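PDB 3F4L: putative oxidoreductase yhhX from Escherichia coli K-12, which probably acts as an NADP-dependent oxidoreductase of the Gfo/Idh/MocA family, perhaps oxidising scyllo-inositol. Local coordinates for residues F172-D181 against N325-F333. Numbering follows the deposited sequence.
Sequences FYGLGVHTMD and NLEILERGF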
ATOM      1  N   PHE A 172      16.444  -2.590  -1.690  1.00 12.41           N
ATOM      2  CA  PHE A 172      16.055  -1.349  -2.351  1.00 14.04           C
ATOM      3  C   PHE A 172      16.941  -1.073  -3.566  1.00 15.60           C
ATOM      4  O   PHE A 172      16.440  -0.817  -4.662  1.00 14.65           O
ATOM      5  CB  PHE A 172      16.106  -0.177  -1.365  1.00 15.36           C
ATOM      6  CG  PHE A 172      15.447   1.077  -1.882  1.00 18.29           C
ATOM      7  CD1 PHE A 172      14.298   1.000  -2.658  1.00 18.88           C
ATOM      8  CD2 PHE A 172      15.956   2.330  -1.565  1.00 18.89           C
ATOM      9  CE1 PHE A 172      13.662   2.155  -3.111  1.00 20.34           C
ATOM     10  CE2 PHE A 172      15.326   3.491  -2.012  1.00 19.24           C
ATOM     11  CZ  PHE A 172      14.181   3.404  -2.782  1.00 18.10           C
ATOM     12  N   TYR A 173      18.256  -1.149  -3.388  1.00 18.35           N
ATOM     13  CA  TYR A 173      19.163  -0.945  -4.515  1.00 20.85           C
ATOM     14  C   TYR A 173      19.047  -2.142  -5.454  1.00 21.82           C
ATOM     15  O   TYR A 173      18.997  -1.989  -6.673  1.00 24.33           O
ATOM     16  CB  TYR A 173      20.617  -0.825  -4.042  1.00 21.98           C
ATOM     17  CG  TYR A 173      21.104   0.596  -3.821  1.00 23.22           C
ATOM     18  CD1 TYR A 173      20.745   1.322  -2.678  1.00 24.12           C
ATOM     19  CD2 TYR A 173      21.914   1.218  -4.766  1.00 25.24           C
ATOM     20  CE1 TYR A 173      21.189   2.642  -2.496  1.00 25.76           C
ATOM     21  CE2 TYR A 173      22.359   2.524  -4.600  1.00 24.96           C
ATOM     22  CZ  TYR A 173      21.995   3.231  -3.472  1.00 25.55           C
ATOM     23  OH  TYR A 173      22.426   4.526  -3.348  1.00 26.42           O
ATOM     24  N   GLY A 174      18.988  -3.332  -4.867  1.00 22.61           N
ATOM     25  CA  GLY A 174      18.916  -4.560  -5.645  1.00 22.84           C
ATOM     26  C   GLY A 174      17.707  -4.757  -6.541  1.00 23.51           C
ATOM     27  O   GLY A 174      17.855  -5.041  -7.730  1.00 25.31           O
ATOM     28  N   LEU A 175      16.511  -4.605  -5.989  1.00 22.00           N
ATOM     29  CA  LEU A 175      15.291  -4.795  -6.767  1.00 19.88           C
ATOM     30  C   LEU A 175      14.566  -3.504  -7.102  1.00 18.60           C
ATOM     31  O   LEU A 175      13.902  -3.398  -8.144  1.00 14.97           O
ATOM     32  CB  LEU A 175      14.329  -5.725  -6.024  1.00 22.37           C
ATOM     33  CG  LEU A 175      14.625  -7.216  -6.158  1.00 25.13           C
ATOM     34  CD1 LEU A 175      14.542  -7.614  -7.624  1.00 25.21           C
ATOM     35  CD2 LEU A 175      16.003  -7.520  -5.607  1.00 26.78           C
ATOM     36  N   GLY A 176      14.675  -2.532  -6.210  1.00 15.54           N
ATOM     37  CA  GLY A 176      14.018  -1.260  -6.431  1.00 18.06           C
ATOM     38  C   GLY A 176      14.482  -0.590  -7.705  1.00 17.26           C
ATOM     39  O   GLY A 176      13.709   0.114  -8.363  1.00 21.17           O
ATOM     40  N   VAL A 177      15.743  -0.804  -8.066  1.00 17.94           N
ATOM     41  CA  VAL A 177      16.281  -0.189  -9.276  1.00 18.28           C
ATOM     42  C   VAL A 177      15.412  -0.537 -10.488  1.00 20.16           C
ATOM     43  O   VAL A 177      15.186   0.308 -11.356  1.00 21.31           O
ATOM     44  CB  VAL A 177      17.769  -0.613  -9.528  1.00 18.44           C
ATOM     45  CG1 VAL A 177      17.863  -2.092  -9.923  1.00 17.44           C
ATOM     46  CG2 VAL A 177      18.382   0.269 -10.619  1.00 16.79           C
ATOM     47  N   HIS A 178      14.902  -1.769 -10.527  1.00 18.17           N
ATOM     48  CA  HIS A 178      14.056  -2.229 -11.631  1.00 18.15           C
ATOM     49  C   HIS A 178      12.598  -1.784 -11.533  1.00 17.56           C
ATOM     50  O   HIS A 178      12.017  -1.306 -12.500  1.00 16.17           O
ATOM     51  CB  HIS A 178      14.069  -3.747 -11.704  1.00 18.71           C
ATOM     52  CG  HIS A 178      15.359  -4.313 -12.189  1.00 21.04           C
ATOM     53  ND1 HIS A 178      16.020  -5.326 -11.529  1.00 21.41           N
ATOM     54  CD2 HIS A 178      16.091  -4.043 -13.296  1.00 21.39           C
ATOM     55  CE1 HIS A 178      17.102  -5.660 -12.211  1.00 22.14           C
ATOM     56  NE2 HIS A 178      17.167  -4.896 -13.287  1.00 22.89           N
ATOM     57  N   THR A 179      11.999  -1.974 -10.368  1.00 16.43           N
ATOM     58  CA  THR A 179      10.616  -1.595 -10.203  1.00 16.21           C
ATOM     59  C   THR A 179      10.419  -0.084 -10.280  1.00 16.32           C
ATOM     60  O   THR A 179       9.442   0.374 -10.864  1.00 14.14           O
ATOM     61  CB  THR A 179      10.050  -2.187  -8.900  1.00 17.49           C
ATOM     62  OG1 THR A 179      10.892  -1.839  -7.795  1.00 16.39           O
ATOM     63  CG2 THR A 179       9.987  -3.706  -9.016  1.00 15.92           C
HETATM   64  N   MSE A 180      11.350   0.694  -9.731  1.00 16.90           N
HETATM   65  CA  MSE A 180      11.212   2.150  -9.807  1.00 19.21           C
HETATM   66  C   MSE A 180      11.449   2.631 -11.235  1.00 17.12           C
HETATM   67  O   MSE A 180      10.839   3.600 -11.675  1.00 17.53           O
HETATM   68  CB  MSE A 180      12.182   2.863  -8.852  1.00 18.79           C
HETATM   69  CG  MSE A 180      11.821   2.734  -7.374  1.00 25.49           C
HETATM   70 SE   MSE A 180      12.491   4.261  -6.360  0.96 35.36          SE
HETATM   71  CE  MSE A 180      14.381   3.971  -6.640  1.00 31.99           C
ATOM     72  N   ASP A 181      12.345   1.959 -11.953  1.00 16.68           N
ATOM     73  CA  ASP A 181      12.620   2.314 -13.344  1.00 16.93           C
ATOM     74  C   ASP A 181      11.343   2.196 -14.184  1.00 15.42           C
ATOM     75  O   ASP A 181      11.083   3.028 -15.053  1.00 13.61           O
ATOM     76  CB  ASP A 181      13.688   1.400 -13.940  1.00 16.68           C
ATOM     77  CG  ASP A 181      13.863   1.614 -15.428  1.00 20.89           C
ATOM     78  OD1 ASP A 181      14.481   2.633 -15.824  1.00 25.41           O
ATOM     79  OD2 ASP A 181      13.365   0.771 -16.205  1.00 23.83           O
ATOM     80  N   ASN A 325      16.515   7.777 -11.091  1.00 18.36           N
ATOM     81  CA  ASN A 325      16.550   6.499 -10.374  1.00 18.80           C
ATOM     82  C   ASN A 325      17.678   6.486  -9.333  1.00 17.96           C
ATOM     83  O   ASN A 325      17.450   6.202  -8.152  1.00 17.56           O
ATOM     84  CB  ASN A 325      16.736   5.355 -11.379  1.00 19.09           C
ATOM     85  CG  ASN A 325      16.324   4.010 -10.825  1.00 22.97           C
ATOM     86  OD1 ASN A 325      15.627   3.242 -11.497  1.00 27.39           O
ATOM     87  ND2 ASN A 325      16.757   3.703  -9.611  1.00 20.04           N
ATOM     88  N   LEU A 326      18.893   6.793  -9.773  1.00 18.05           N
ATOM     89  CA  LEU A 326      20.046   6.822  -8.877  1.00 19.14           C
ATOM     90  C   LEU A 326      19.861   7.801  -7.720  1.00 18.33           C
ATOM     91  O   LEU A 326      20.226   7.505  -6.580  1.00 15.75           O
ATOM     92  CB  LEU A 326      21.308   7.196  -9.656  1.00 21.28           C
ATOM     93  CG  LEU A 326      22.017   6.089 -10.448  1.00 22.37           C
ATOM     94  CD1 LEU A 326      21.001   5.238 -11.209  1.00 27.18           C
ATOM     95  CD2 LEU A 326      23.016   6.743 -11.412  1.00 23.13           C
ATOM     96  N   GLU A 327      19.306   8.972  -8.012  1.00 17.60           N
ATOM     97  CA  GLU A 327      19.094   9.981  -6.976  1.00 20.13           C
ATOM     98  C   GLU A 327      18.085   9.498  -5.933  1.00 19.09           C
ATOM     99  O   GLU A 327      18.307   9.643  -4.727  1.00 18.73           O
ATOM    100  CB  GLU A 327      18.606  11.286  -7.605  1.00 21.70           C
ATOM    101  CG  GLU A 327      18.481  12.428  -6.631  1.00 26.84           C
ATOM    102  CD  GLU A 327      17.988  13.699  -7.291  1.00 30.38           C
ATOM    103  OE1 GLU A 327      18.526  14.071  -8.355  1.00 31.82           O
ATOM    104  OE2 GLU A 327      17.067  14.337  -6.740  1.00 36.05           O
ATOM    105  N   ILE A 328      16.981   8.919  -6.402  1.00 20.01           N
ATOM    106  CA  ILE A 328      15.955   8.412  -5.496  1.00 18.12           C
ATOM    107  C   ILE A 328      16.532   7.322  -4.587  1.00 19.42           C
ATOM    108  O   ILE A 328      16.301   7.323  -3.382  1.00 17.66           O
ATOM    109  CB  ILE A 328      14.731   7.864  -6.285  1.00 15.92           C
ATOM    110  CG1 ILE A 328      13.993   9.037  -6.962  1.00 16.69           C
ATOM    111  CG2 ILE A 328      13.779   7.135  -5.332  1.00 13.49           C
ATOM    112  CD1 ILE A 328      12.838   8.637  -7.900  1.00 11.52           C
ATOM    113  N   LEU A 329      17.297   6.398  -5.160  1.00 20.21           N
ATOM    114  CA  LEU A 329      17.899   5.339  -4.364  1.00 21.52           C
ATOM    115  C   LEU A 329      18.831   5.913  -3.288  1.00 22.67           C
ATOM    116  O   LEU A 329      18.747   5.535  -2.113  1.00 22.92           O
ATOM    117  CB  LEU A 329      18.673   4.371  -5.273  1.00 21.60           C
ATOM    118  CG  LEU A 329      17.804   3.463  -6.150  1.00 20.26           C
ATOM    119  CD1 LEU A 329      18.669   2.658  -7.108  1.00 18.55           C
ATOM    120  CD2 LEU A 329      16.992   2.530  -5.244  1.00 22.82           C
ATOM    121  N   GLU A 330      19.699   6.838  -3.684  1.00 22.78           N
ATOM    122  CA  GLU A 330      20.643   7.450  -2.748  1.00 25.11           C
ATOM    123  C   GLU A 330      19.958   8.182  -1.611  1.00 24.64           C
ATOM    124  O   GLU A 330      20.297   7.991  -0.447  1.00 23.86           O
ATOM    125  CB  GLU A 330      21.567   8.446  -3.466  1.00 28.57           C
ATOM    126  CG  GLU A 330      22.435   7.857  -4.566  1.00 34.36           C
ATOM    127  CD  GLU A 330      23.518   8.824  -5.030  1.00 38.70           C
ATOM    128  OE1 GLU A 330      23.196  10.005  -5.299  1.00 38.81           O
ATOM    129  OE2 GLU A 330      24.694   8.399  -5.129  1.00 40.41           O
ATOM    130  N   ARG A 331      18.993   9.029  -1.952  1.00 24.80           N
ATOM    131  CA  ARG A 331      18.290   9.809  -0.947  1.00 24.81           C
ATOM    132  C   ARG A 331      17.418   8.976  -0.010  1.00 24.70           C
ATOM    133  O   ARG A 331      16.883   9.493   0.968  1.00 22.85           O
ATOM    134  CB  ARG A 331      17.467  10.910  -1.622  1.00 25.80           C
ATOM    135  CG  ARG A 331      18.340  11.905  -2.403  1.00 27.52           C
ATOM    136  CD  ARG A 331      17.592  13.200  -2.698  1.00 27.41           C
ATOM    137  NE  ARG A 331      17.213  13.870  -1.461  1.00 27.04           N
ATOM    138  CZ  ARG A 331      16.465  14.966  -1.397  1.00 29.88           C
ATOM    139  NH1 ARG A 331      16.007  15.526  -2.510  1.00 30.32           N
ATOM    140  NH2 ARG A 331      16.178  15.505  -0.216  1.00 29.18           N
ATOM    141  N   GLY A 332      17.292   7.686  -0.295  1.00 24.93           N
ATOM    142  CA  GLY A 332      16.502   6.835   0.571  1.00 24.93           C
ATOM    143  C   GLY A 332      17.271   6.597   1.861  1.00 24.80           C
ATOM    144  O   GLY A 332      16.692   6.261   2.892  1.00 22.11           O
ATOM    145  N   PHE A 333      18.585   6.783   1.799  1.00 25.19           N
ATOM    146  CA  PHE A 333      19.445   6.586   2.960  1.00 26.80           C
ATOM    147  C   PHE A 333      19.998   7.923   3.464  1.00 28.97           C
ATOM    148  O   PHE A 333      20.959   7.972   4.231  1.00 27.59           O
ATOM    149  CB  PHE A 333      20.575   5.613   2.592  1.00 24.84           C
ATOM    150  CG  PHE A 333      20.079   4.248   2.208  1.00 23.23           C
ATOM    151  CD1 PHE A 333      19.667   3.343   3.180  1.00 21.42           C
ATOM    152  CD2 PHE A 333      19.944   3.896   0.871  1.00 21.97           C
ATOM    153  CE1 PHE A 333      19.123   2.113   2.823  1.00 20.50           C
ATOM    154  CE2 PHE A 333      19.399   2.667   0.508  1.00 20.34           C
ATOM    155  CZ  PHE A 333      18.988   1.775   1.487  1.00 22.20           C
TER
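Leu329 packs as a knob into a hole made by Phe172, Tyr173, Val177 and Met180, joining two helices of the C-terminal alpha/beta domain that follows the Rossmann fold in Gfo/Idh/MocA oxidoreductases. The segments 172-181 and 325-331 run obliquely antiparallel, with 139° between their directions. Their axes come within 10.3 Å, and both helices lie against the mixed beta-sheet: Phe172 and Met180 touch Ala212, and Ile328 touches Leu214.

Two rings receive the leucine. Its CD2 sits squarely over the centre of the Phe172 ring, 3.6 Å from the centroid and 6° off the ring normal, a CH-pi contact. Phe172 carries CG anti to its own nitrogen (chi1 -168°), which swings the ring beneath that methyl. Trimming Phe172 to an alanine would probably strip CD2 of its aromatic floor and open a gap between the helices and the sheet. Leu329 CB lies 3.9 Å from Tyr173 CZ, over one face of that ring and offset toward its rim. Phe333 comes to the edge of both rings; it and Tyr173 meet rim to rim, neither over the face of the other, with CE2 of Phe333 3.5 Å from CE1 of Tyr173.

Two turns further along helix 171-187, selenomethionine Met180 bends at its last torsion and turns its methyl into the leucine, close to Ile328 CG2 as well. Packing is tight here: Met180 CE lies 3.3 Å from Leu329 CD2.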